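PDB 4MR0: plasmin and fibronectin-binding protein A from Streptococcus pneumoniae, which acts as a fibronectin-dependent adhesin and invasin on the pneumococcal surface, binding human fibronectin, plasmin, plasminogen and serum albumin. Local coordinates for residues Asn552-Thr555 and Tyr560-Val563; Pro190-Met195 and Phe315-Asn320; Asn520-Tyr523 and Lys528-Ser531. One frame throughout, in Å; residues are numbered along the deposited sequence.

Contact 1 of 3, residues Asn552-Thr555 and Tyr560-Val563; sequences NIVT and YKIV
Asn552-Thr555 and Tyr560-Val563 run antiparallel as the two strands of a beta hairpin, their short axes approaching to 4.7 Å with N-to-C directions 149° apart. Asn552 and Val563 form a hydrogen-bonded pair, closed by Asn552 N to Val563 O at 2.7 Å and by a nearly equal return bond from Val563 N to Asn552 O. The next hydrogen-bonded pair, Val554 with Lys561, is slacker: Lys561 N reaches Val554 O at 3.2 Å, and the bond from Val554 N to Lys561 O is weak. Between them Ile553 faces Ile562 in a non-hydrogen-bonded pair, where the CA-H of Ile562 leans on Asn552 O.

Side chains alternate between the two faces. On one, Val554 CG2 meets Lys561 CG at 3.5 Å, the two side chains crossing at a slant. Lys561 CG sits between its own N and carbonyl carbon (chi1 40°), which brings the first methylenes against the valine before the chain bends at chi3 and carries the ammonium away. Val554 CG2 also touches Val563 CG2, at 4.2 Å. On the other face Thr555 and Tyr560 run alongside one another with a shared heading. Thr555 OG1 comes to the edge of the phenol ring, near its plane, 3.4 Å from Tyr560 CD1; the hydroxyl itself is hydrogen-bonded to Ile515 O.

The first strand, 551-556, lies against strand 515-523: Ile553 shares backbone hydrogen bonds with Val517, and Asn552 OD1 accepts from Asn519 N. Tyr560 lies against Ile515, its OH bonded to Gly513 O and its ring edge-to-face with Phe532 of strand 530-535. Through these two strands the hairpin packs on the C-terminal end of the beta-helix.

Contact 2 of 3, residues Pro190-Met195 and Phe315-Asn320; sequences PSIVFM and FPYALN
Tyr317 reaches out of a type I turn, Phe315 to Ala318, and brings its ring up to Pro190, Ile192 and Met195, all three of which meet it obliquely. Its CB starts beside the thioether, 4.1 Å from Met195 SD. On the CD1-CE1 side of the ring the methyl takes over: Met195 CE lies 3.7 Å from Tyr317 CD1, the two side chains standing perpendicular. The methionine is extended beyond CG (chi2 -169°, chi3 -173°), which carries its methyl out to the ring. The sulfur is 5.2 Å from the ring centroid, in a Met-aromatic contact. Farther along that side Tyr317 CE1 meets Pro190 CB at 3.8 Å. The far end of the ring belongs to Ile192, whose CD1 comes to 3.4 Å from Tyr317 CZ and about as close to the hydroxyl oxygen. No hydrogen bond crosses between the segments; the phenol OH is instead paired with Gln271 NE2. Inside the turn, Tyr317 CD2 stands over the centre of the Phe315 ring.

Gln271 is also a ligand of a manganese ion, together with Gln306, Glu308 and Gly314, and the tyrosine side chain passes about 5 Å from a bound manganese. Through its bond to Gln271, Tyr317 probably acts as a second-shell residue that helps to position this ligand. The loop between strands 306-308 and 329-337 thus sends Tyr317 against the wall at strands 191-192 and 194-195, which meet at a corner at Val193, in a right-handed parallel beta-helix, the fold of the pectate lyase-like family.

Contact 3 of 3, residues Asn520-Tyr523 and Lys528-Ser531; sequences NQFY and KYIS
Phe522 and Tyr529 hold this contact together, each setting its CB over the other's ring. Phe522 CB lies 3.7 Å from the centroid of the Tyr529 ring, and Tyr529 CB sits equally close over the centre of the Phe522 ring, a reciprocal pair of CH-pi contacts. The planes are only 21° apart, but the side chains run antiparallel past one another and the rings share little overlap; the closest ring carbons are Phe522 CD2 and Tyr529 CD2, at 3.6 Å. Tyr529 O comes to 3.5 Å from Phe522 CE1, while Phe522 O, buried here, has no partner in the model. Ile530 lies crosswise to the phenylalanine, its CG1 3.7 Å from Phe522 CZ. With CG1 beside its own backbone N (chi1 -55°), the isoleucine turns that branch to the ring.

The outer side is looser. Tyr529 is partly exposed and touches Asp569 near the C-terminus. Gln521 and Tyr523 point away, and the Tyr523 ring stacks on Phe500 of the neighbouring parallel strand 490-500.

Strand 515-523 is hydrogen-bonded to that strand through Gln521 and Tyr523, and Phe522 packs on Ile499 and Ile506; the chain then turns through the short loop 524-529 into strand 530-535.

In the fold
Contacts 1 and 3 belong to the C-terminal end of the beta-helix, with centres 14 Å apart, and both involve strand 515-523: contact 3 includes its last residues, while the hairpin of contact 1 lies against the part before them. Contact 2 is on the other side of the chain's centre, its own centre about 50 Å from that of contact 1 and about 46 Å from that of contact 3. Backbone hydrogen bonds dominate contact 1, which is only partly buried and carries an exposed lysine. The other two are buried and have no hydrogen bond between their segments: contact 3 joins neighbouring parts of the chain by aromatic packing, and contact 2 joins distant ones beside a metal site.

Contact 1 of 3, residues Asn552-Thr555 and Tyr560-Val563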
loop_
_atom_site.group_PDB
_atom_site.type_symbol
_atom_site.label_atom_id
_atom_site.label_comp_id
_atom_site.label_asym_id
_atom_site.label_seq_id
_atom_site.Cartn_x
_atom_site.Cartn_y
_atom_site.Cartn_z
ATOM N N ASN A 552 28.409 16.958 -1.664
ATOM C CA ASN A 552 27.164 17.365 -2.277
ATOM C C ASN A 552 27.275 17.349 -3.787
ATOM O O ASN A 552 28.370 17.387 -4.349
ATOM C CB ASN A 552 26.756 18.764 -1.808
ATOM C CG ASN A 552 26.515 18.832 -0.311
ATOM O OD1 ASN A 552 26.068 17.860 0.305
ATOM N ND2 ASN A 552 26.793 19.993 0.282
ATOM N N ILE A 553 26.125 17.268 -4.437
ATOM C CA ILE A 553 26.064 17.274 -5.884
ATOM C C ILE A 553 25.076 18.357 -6.256
ATOM O O ILE A 553 24.020 18.479 -5.636
ATOM C CB ILE A 553 25.541 15.942 -6.443
ATOM C CG1 ILE A 553 26.456 14.797 -6.003
ATOM C CG2 ILE A 553 25.450 16.024 -7.964
ATOM C CD1 ILE A 553 25.927 13.423 -6.366
ATOM N N VAL A 554 25.426 19.151 -7.254
ATOM C CA VAL A 554 24.546 20.210 -7.709
ATOM C C VAL A 554 24.605 20.207 -9.219
ATOM O O VAL A 554 25.555 19.688 -9.809
ATOM C CB VAL A 554 24.991 21.600 -7.182
ATOM C CG1 VAL A 554 25.141 21.554 -5.670
ATOM C CG2 VAL A 554 26.299 22.026 -7.837
ATOM N N THR A 555 23.584 20.774 -9.844
ATOM C CA THR A 555 23.532 20.847 -11.292
ATOM C C THR A 555 23.649 22.314 -11.662
ATOM O O THR A 555 22.860 23.142 -11.211
ATOM C CB THR A 555 22.209 20.279 -11.826
ATOM O OG1 THR A 555 22.067 18.923 -11.387
ATOM C CG2 THR A 555 22.181 20.318 -13.346
ATOM N N TYR A 560 26.886 18.612 -13.885
ATOM C CA TYR A 560 27.017 18.216 -12.484
ATOM C C TYR A 560 28.399 18.515 -11.917
ATOM O O TYR A 560 29.389 18.558 -12.646
ATOM C CB TYR A 560 26.756 16.717 -12.329
ATOM C CG TYR A 560 25.493 16.236 -12.996
ATOM C CD1 TYR A 560 24.238 16.642 -12.540
ATOM C CD2 TYR A 560 25.552 15.383 -14.098
ATOM C CE1 TYR A 560 23.075 16.207 -13.166
ATOM C CE2 TYR A 560 24.398 14.943 -14.731
ATOM C CZ TYR A 560 23.163 15.359 -14.261
ATOM O OH TYR A 560 22.021 14.925 -14.886
ATOM N N LYS A 561 28.459 18.701 -10.603
ATOM C CA LYS A 561 29.720 18.974 -9.934
ATOM C C LYS A 561 29.660 18.638 -8.451
ATOM O O LYS A 561 28.685 18.965 -7.769
ATOM C CB LYS A 561 30.112 20.443 -10.139
ATOM C CG LYS A 561 28.955 21.424 -10.043
ATOM C CD LYS A 561 29.376 22.825 -10.470
ATOM C CE LYS A 561 30.467 23.383 -9.561
ATOM N NZ LYS A 561 30.834 24.784 -9.916
ATOM N N ILE A 562 30.697 17.959 -7.966
ATOM C CA ILE A 562 30.780 17.588 -6.560
ATOM C C ILE A 562 31.252 18.790 -5.759
ATOM O O ILE A 562 32.182 19.489 -6.157
ATOM C CB ILE A 562 31.770 16.412 -6.319
ATOM C CG1 ILE A 562 31.087 15.072 -6.600
ATOM C CG2 ILE A 562 32.257 16.417 -4.874
ATOM C CD1 ILE A 562 30.739 14.839 -8.038
ATOM N N VAL A 563 30.599 19.027 -4.629
ATOM C CA VAL A 563 30.948 20.143 -3.767
ATOM C C VAL A 563 31.187 19.619 -2.359
ATOM O O VAL A 563 30.467 18.744 -1.882
ATOM C CB VAL A 563 29.819 21.196 -3.739
ATOM C CG1 VAL A 563 30.219 22.363 -2.852
ATOM C CG2 VAL A 563 29.523 21.677 -5.154
#

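Contact 2 of 3, residues Pro190-Met195 and Phe315-Asn320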
loop_
_atom_site.group_PDB
_atom_site.type_symbol
_atom_site.label_atom_id
_atom_site.label_comp_id
_atom_site.label_asym_id
_atom_site.label_seq_id
_atom_site.Cartn_x
_atom_site.Cartn_y
_atom_site.Cartn_z
ATOM N N PRO A 190 -15.910 -13.413 -5.413
ATOM C CA PRO A 190 -15.096 -12.678 -4.444
ATOM C C PRO A 190 -15.568 -12.891 -3.007
ATOM O O PRO A 190 -16.726 -13.227 -2.764
ATOM C CB PRO A 190 -15.234 -11.225 -4.901
ATOM C CG PRO A 190 -16.572 -11.197 -5.587
ATOM C CD PRO A 190 -16.580 -12.499 -6.355
ATOM N N SER A 191 -14.652 -12.714 -2.061
ATOM C CA SER A 191 -14.970 -12.862 -0.646
ATOM C C SER A 191 -14.560 -11.549 0.012
ATOM O O SER A 191 -13.624 -11.494 0.808
ATOM C CB SER A 191 -14.196 -14.038 -0.042
ATOM O OG SER A 191 -14.561 -14.258 1.313
ATOM N N ILE A 192 -15.264 -10.487 -0.366
ATOM C CA ILE A 192 -15.027 -9.141 0.143
ATOM C C ILE A 192 -16.332 -8.730 0.811
ATOM O O ILE A 192 -17.392 -8.784 0.192
ATOM C CB ILE A 192 -14.684 -8.190 -1.018
ATOM C CG1 ILE A 192 -13.423 -8.707 -1.731
ATOM C CG2 ILE A 192 -14.498 -6.759 -0.504
ATOM C CD1 ILE A 192 -13.051 -7.941 -3.009
ATOM N N VAL A 193 -16.245 -8.328 2.075
ATOM C CA VAL A 193 -17.419 -7.964 2.871
ATOM C C VAL A 193 -18.285 -6.788 2.422
ATOM O O VAL A 193 -19.510 -6.910 2.364
ATOM C CB VAL A 193 -17.010 -7.732 4.347
ATOM C CG1 VAL A 193 -18.248 -7.515 5.202
ATOM C CG2 VAL A 193 -16.227 -8.930 4.856
ATOM N N PHE A 194 -17.659 -5.657 2.115
ATOM C CA PHE A 194 -18.383 -4.456 1.703
ATOM C C PHE A 194 -17.993 -3.945 0.316
ATOM O O PHE A 194 -16.810 -3.921 -0.026
ATOM C CB PHE A 194 -18.134 -3.328 2.712
ATOM C CG PHE A 194 -18.617 -3.628 4.100
ATOM C CD1 PHE A 194 -19.979 -3.666 4.379
ATOM C CD2 PHE A 194 -17.712 -3.887 5.122
ATOM C CE1 PHE A 194 -20.434 -3.943 5.662
ATOM C CE2 PHE A 194 -18.152 -4.166 6.408
ATOM C CZ PHE A 194 -19.520 -4.199 6.675
ATOM N N MET A 195 -18.997 -3.529 -0.459
ATOM C CA MET A 195 -18.796 -2.969 -1.797
ATOM C C MET A 195 -19.696 -1.741 -1.976
ATOM O O MET A 195 -20.736 -1.631 -1.320
ATOM C CB MET A 195 -19.129 -3.997 -2.868
ATOM C CG MET A 195 -18.094 -5.103 -3.012
ATOM S SD MET A 195 -18.363 -6.128 -4.486
ATOM C CE MET A 195 -17.169 -7.415 -4.283
ATOM N N PHE A 315 -10.268 -4.222 -11.058
ATOM C CA PHE A 315 -11.495 -4.129 -10.268
ATOM C C PHE A 315 -12.571 -4.940 -11.002
ATOM O O PHE A 315 -13.500 -4.384 -11.587
ATOM C CB PHE A 315 -11.905 -2.649 -10.141
ATOM C CG PHE A 315 -12.751 -2.346 -8.939
ATOM C CD1 PHE A 315 -12.179 -2.262 -7.668
ATOM C CD2 PHE A 315 -14.123 -2.163 -9.070
ATOM C CE1 PHE A 315 -12.966 -1.994 -6.549
ATOM C CE2 PHE A 315 -14.920 -1.895 -7.960
ATOM C CZ PHE A 315 -14.337 -1.814 -6.691
ATOM N N PRO A 316 -12.450 -6.274 -10.969
ATOM C CA PRO A 316 -13.370 -7.214 -11.622
ATOM C C PRO A 316 -14.786 -7.302 -11.064
ATOM O O PRO A 316 -15.585 -8.117 -11.530
ATOM C CB PRO A 316 -12.622 -8.542 -11.516
ATOM C CG PRO A 316 -11.937 -8.418 -10.193
ATOM C CD PRO A 316 -11.402 -6.998 -10.222
ATOM N N TYR A 317 -15.107 -6.448 -10.099
ATOM C CA TYR A 317 -16.424 -6.453 -9.469
ATOM C C TYR A 317 -17.469 -5.655 -10.232
ATOM O O TYR A 317 -18.658 -5.737 -9.929
ATOM C CB TYR A 317 -16.297 -5.910 -8.045
ATOM C CG TYR A 317 -15.035 -6.402 -7.385
ATOM C CD1 TYR A 317 -14.857 -7.757 -7.110
ATOM C CD2 TYR A 317 -13.975 -5.529 -7.125
ATOM C CE1 TYR A 317 -13.654 -8.239 -6.602
ATOM C CE2 TYR A 317 -12.768 -5.995 -6.619
ATOM C CZ TYR A 317 -12.615 -7.354 -6.363
ATOM O OH TYR A 317 -11.418 -7.837 -5.898
ATOM N N ALA A 318 -17.023 -4.882 -11.219
ATOM C CA ALA A 318 -17.928 -4.066 -12.011
ATOM C C ALA A 318 -17.484 -4.014 -13.471
ATOM O O ALA A 318 -16.412 -4.519 -13.823
ATOM C CB ALA A 318 -17.996 -2.653 -11.431
ATOM N N LEU A 319 -18.315 -3.403 -14.308
ATOM C CA LEU A 319 -18.027 -3.278 -15.731
ATOM C C LEU A 319 -17.189 -2.053 -16.089
ATOM O O LEU A 319 -16.630 -1.994 -17.184
ATOM C CB LEU A 319 -19.328 -3.232 -16.538
ATOM C CG LEU A 319 -20.143 -4.519 -16.630
ATOM C CD1 LEU A 319 -21.398 -4.235 -17.436
ATOM C CD2 LEU A 319 -19.311 -5.630 -17.276
ATOM N N ASN A 320 -17.106 -1.084 -15.180
ATOM C CA ASN A 320 -16.334 0.139 -15.431
ATOM C C ASN A 320 -14.952 -0.223 -15.951
ATOM O O ASN A 320 -14.202 -0.934 -15.289
ATOM C CB ASN A 320 -16.207 0.965 -14.149
ATOM C CG ASN A 320 -17.556 1.346 -13.568
ATOM O OD1 ASN A 320 -17.831 2.521 -13.314
ATOM N ND2 ASN A 320 -18.404 0.350 -13.348
#

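Contact 3 of 3, residues Asn520-Tyr523 and Lys528-Ser531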
loop_
_atom_site.group_PDB
_atom_site.type_symbol
_atom_site.label_atom_id
_atom_site.label_comp_id
_atom_site.label_asym_id
_atom_site.label_seq_id
_atom_site.Cartn_x
_atom_site.Cartn_y
_atom_site.Cartn_z
ATOM N N ASN A 520 23.542 15.368 3.382
ATOM C CA ASN A 520 23.001 14.159 3.975
ATOM C C ASN A 520 24.043 13.799 5.037
ATOM O O ASN A 520 25.181 14.263 4.963
ATOM C CB ASN A 520 22.894 13.062 2.921
ATOM C CG ASN A 520 21.869 13.385 1.850
ATOM O OD1 ASN A 520 20.662 13.307 2.085
ATOM N ND2 ASN A 520 22.345 13.760 0.669
ATOM N N GLN A 521 23.653 13.009 6.030
ATOM C CA GLN A 521 24.569 12.602 7.095
ATOM C C GLN A 521 24.746 11.087 7.105
ATOM O O GLN A 521 23.788 10.337 6.894
ATOM C CB GLN A 521 24.046 13.083 8.451
ATOM C CG GLN A 521 24.324 14.553 8.736
ATOM C CD GLN A 521 23.554 15.071 9.941
ATOM O OE1 GLN A 521 23.488 14.413 10.984
ATOM N NE2 GLN A 521 22.975 16.262 9.806
ATOM N N PHE A 522 25.975 10.639 7.345
ATOM C CA PHE A 522 26.279 9.209 7.357
ATOM C C PHE A 522 27.065 8.821 8.603
ATOM O O PHE A 522 28.003 9.513 8.995
ATOM C CB PHE A 522 27.086 8.843 6.109
ATOM C CG PHE A 522 26.463 9.314 4.823
ATOM C CD1 PHE A 522 25.522 8.535 4.162
ATOM C CD2 PHE A 522 26.807 10.547 4.288
ATOM C CE1 PHE A 522 24.934 8.980 2.975
ATOM C CE2 PHE A 522 26.228 11.003 3.105
ATOM C CZ PHE A 522 25.288 10.220 2.448
ATOM N N TYR A 523 26.682 7.707 9.215
ATOM C CA TYR A 523 27.344 7.230 10.424
ATOM C C TYR A 523 27.553 5.724 10.392
ATOM O O TYR A 523 26.652 4.965 10.032
ATOM C CB TYR A 523 26.509 7.565 11.656
ATOM C CG TYR A 523 26.161 9.023 11.794
ATOM C CD1 TYR A 523 27.057 9.922 12.366
ATOM C CD2 TYR A 523 24.930 9.505 11.348
ATOM C CE1 TYR A 523 26.733 11.271 12.494
ATOM C CE2 TYR A 523 24.600 10.848 11.468
ATOM C CZ TYR A 523 25.503 11.725 12.042
ATOM O OH TYR A 523 25.179 13.057 12.158
ATOM N N LYS A 528 30.758 3.030 0.358
ATOM C CA LYS A 528 30.687 4.400 -0.145
ATOM C C LYS A 528 29.414 5.100 0.307
ATOM O O LYS A 528 28.312 4.580 0.124
ATOM C CB LYS A 528 30.746 4.426 -1.675
ATOM C CG LYS A 528 32.091 4.865 -2.240
ATOM C CD LYS A 528 31.969 5.342 -3.684
ATOM C CE LYS A 528 31.496 4.227 -4.605
ATOM N NZ LYS A 528 31.337 4.692 -6.015
ATOM N N TYR A 529 29.574 6.281 0.895
ATOM C CA TYR A 529 28.435 7.062 1.366
ATOM C C TYR A 529 27.521 7.418 0.196
ATOM O O TYR A 529 26.306 7.224 0.257
ATOM C CB TYR A 529 28.908 8.362 2.029
ATOM C CG TYR A 529 29.656 8.204 3.338
ATOM C CD1 TYR A 529 29.845 6.951 3.921
ATOM C CD2 TYR A 529 30.155 9.323 4.006
ATOM C CE1 TYR A 529 30.513 6.819 5.143
ATOM C CE2 TYR A 529 30.820 9.205 5.221
ATOM C CZ TYR A 529 30.994 7.954 5.786
ATOM O OH TYR A 529 31.625 7.844 7.003
ATOM N N ILE A 530 28.121 7.948 -0.865
ATOM C CA ILE A 530 27.385 8.363 -2.053
ATOM C C ILE A 530 28.034 7.821 -3.322
ATOM O O ILE A 530 29.239 7.962 -3.526
ATOM C CB ILE A 530 27.342 9.906 -2.162
ATOM C CG1 ILE A 530 26.764 10.504 -0.879
ATOM C CG2 ILE A 530 26.516 10.326 -3.372
ATOM C CD1 ILE A 530 26.891 12.014 -0.795
ATOM N N SER A 531 27.225 7.197 -4.170
ATOM C CA SER A 531 27.695 6.653 -5.437
ATOM C C SER A 531 26.893 7.309 -6.557
ATOM O O SER A 531 25.683 7.113 -6.659
ATOM C CB SER A 531 27.489 5.137 -5.483
ATOM O OG SER A 531 28.171 4.498 -4.422
#